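Local structure of fiber protein (Human adenovirus 21, 3L88) at residues A68-R73 and F169-N174. The protein forms the receptor-binding knob of the adenovirus fiber, the capsid spike that attaches the virion to host cells, with CD46 as a receptor. Residues are numbered along the deposited sequence; the frame is centred on the assembly and turned at random.
Sequences ATIQLR and FEWNLN
Trp171 sets its indole against two side chains of the neighbouring strand: its CE3 touches Ile70 CG2 at 4.0 Å, and its CZ3 meets Leu72 CD1, which lies at the edge, near the ring plane, 4.1 Å away. With CG anti to its own carbonyl carbon (chi1 -68°), the broad ring reaches past its direct partner Ile70 to Leu72. Beneath this contact the backbones of Ile70 and Trp171 form a hydrogen-bonded antiparallel pair, Ile70 N to Trp171 O at 2.9 Å. Two residues along the strand, Ala68 pairs likewise with Leu173; Ala68 CB lies 4.1 Å from Leu173 CB, a small residue filling this partly exposed end of the apolar face. The other face is polar. Gln71 NE2 donates an almost straight bond (167°) to Glu170 OE1, 2.9 Å away, approaching on the anti side and well out of the carboxylate plane. Glu170 OE2 receives Asn172 ND2 at 2.9 Å, so both carboxylate oxygens are engaged and the group's rotation is restrained. Ile70 and Trp171 also touch Leu52 of strand 45-54, in the opposing sheet. Apolar residues facing inward and polar ones outward, alternating along paired strands, are characteristic of a two-sheet antiparallel beta sandwich, here that of the adenovirus fiber knob.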
# COMPACT_ATOMS: atom_id res chain seq x y z
N ALA C 68 2.00 15.74 17.98
CA ALA C 68 0.68 16.22 17.59
C ALA C 68 -0.19 15.06 17.14
O ALA C 68 0.32 14.02 16.71
CB ALA C 68 0.80 17.26 16.50
N THR C 69 -1.50 15.23 17.23
CA THR C 69 -2.43 14.16 16.92
C THR C 69 -3.69 14.70 16.28
O THR C 69 -4.29 15.65 16.77
CB THR C 69 -2.79 13.35 18.18
OG1 THR C 69 -3.64 12.25 17.83
CG2 THR C 69 -3.49 14.22 19.20
N ILE C 70 -4.08 14.11 15.15
CA ILE C 70 -5.29 14.52 14.47
C ILE C 70 -6.20 13.32 14.30
O ILE C 70 -5.78 12.28 13.81
CB ILE C 70 -4.98 15.10 13.08
CG1 ILE C 70 -4.26 16.45 13.22
CG2 ILE C 70 -6.26 15.24 12.26
CD1 ILE C 70 -3.59 16.92 11.95
N GLN C 71 -7.46 13.47 14.70
CA GLN C 71 -8.41 12.37 14.69
C GLN C 71 -9.71 12.77 14.00
O GLN C 71 -10.37 13.72 14.41
CB GLN C 71 -8.70 11.89 16.11
CG GLN C 71 -9.29 10.49 16.19
CD GLN C 71 -9.72 10.11 17.60
OE1 GLN C 71 -10.75 10.57 18.10
NE2 GLN C 71 -8.94 9.25 18.25
N LEU C 72 -10.07 12.03 12.95
CA LEU C 72 -11.36 12.23 12.30
C LEU C 72 -12.21 10.97 12.42
O LEU C 72 -11.83 9.90 11.94
CB LEU C 72 -11.16 12.59 10.82
CG LEU C 72 -10.26 13.79 10.52
CD1 LEU C 72 -10.11 14.02 9.02
CD2 LEU C 72 -10.80 15.04 11.21
N ARG C 73 -13.35 11.09 13.09
CA ARG C 73 -14.29 9.97 13.24
C ARG C 73 -15.47 10.12 12.29
O ARG C 73 -16.18 11.13 12.32
CB ARG C 73 -14.80 9.89 14.68
CG ARG C 73 -13.75 9.49 15.70
CD ARG C 73 -14.31 9.51 17.11
NE ARG C 73 -14.93 10.80 17.41
CZ ARG C 73 -14.27 11.88 17.81
NH1 ARG C 73 -12.95 11.83 17.96
NH2 ARG C 73 -14.91 13.01 18.06
N PHE C 169 -9.94 7.81 11.28
CA PHE C 169 -8.56 8.10 10.88
C PHE C 169 -7.82 8.87 11.97
O PHE C 169 -8.33 9.84 12.52
CB PHE C 169 -8.55 8.94 9.59
CG PHE C 169 -9.28 8.31 8.45
CD1 PHE C 169 -8.67 7.37 7.65
CD2 PHE C 169 -10.58 8.68 8.15
CE1 PHE C 169 -9.34 6.79 6.58
CE2 PHE C 169 -11.26 8.11 7.10
CZ PHE C 169 -10.64 7.17 6.30
N GLU C 170 -6.59 8.45 12.24
CA GLU C 170 -5.76 9.16 13.21
C GLU C 170 -4.33 9.29 12.73
O GLU C 170 -3.66 8.28 12.47
CB GLU C 170 -5.80 8.44 14.56
CG GLU C 170 -5.03 9.16 15.66
CD GLU C 170 -5.24 8.53 17.03
OE1 GLU C 170 -6.40 8.27 17.40
OE2 GLU C 170 -4.24 8.29 17.73
N TRP C 171 -3.86 10.53 12.61
CA TRP C 171 -2.46 10.81 12.29
C TRP C 171 -1.72 11.23 13.55
O TRP C 171 -2.20 12.06 14.33
CB TRP C 171 -2.36 11.93 11.25
CG TRP C 171 -2.87 11.56 9.89
CD1 TRP C 171 -2.13 11.11 8.83
CD2 TRP C 171 -4.22 11.66 9.42
NE1 TRP C 171 -2.94 10.91 7.74
CE2 TRP C 171 -4.23 11.24 8.08
CE3 TRP C 171 -5.43 12.05 10.01
CZ2 TRP C 171 -5.40 11.20 7.31
CZ3 TRP C 171 -6.59 12.02 9.25
CH2 TRP C 171 -6.56 11.60 7.92
N ASN C 172 -0.52 10.68 13.75
CA ASN C 172 0.30 11.05 14.88
C ASN C 172 1.68 11.55 14.48
O ASN C 172 2.42 10.85 13.78
CB ASN C 172 0.44 9.88 15.85
CG ASN C 172 -0.68 9.83 16.87
OD1 ASN C 172 -0.73 10.63 17.80
ND2 ASN C 172 -1.59 8.88 16.68
N LEU C 173 2.01 12.75 14.92
CA LEU C 173 3.37 13.26 14.82
C LEU C 173 4.12 12.96 16.11
O LEU C 173 3.67 13.32 17.20
CB LEU C 173 3.37 14.76 14.56
CG LEU C 173 4.74 15.45 14.68
CD1 LEU C 173 5.65 15.03 13.53
CD2 LEU C 173 4.59 16.95 14.74
N ASN C 174 5.27 12.32 15.98
CA ASN C 174 6.10 12.05 17.14
C ASN C 174 7.59 12.16 16.83
O ASN C 174 8.26 11.15 16.64
CB ASN C 174 5.79 10.67 17.72
CG ASN C 174 6.41 10.46 19.09
OD1 ASN C 174 6.79 9.35 19.45
ND2 ASN C 174 6.51 11.54 19.86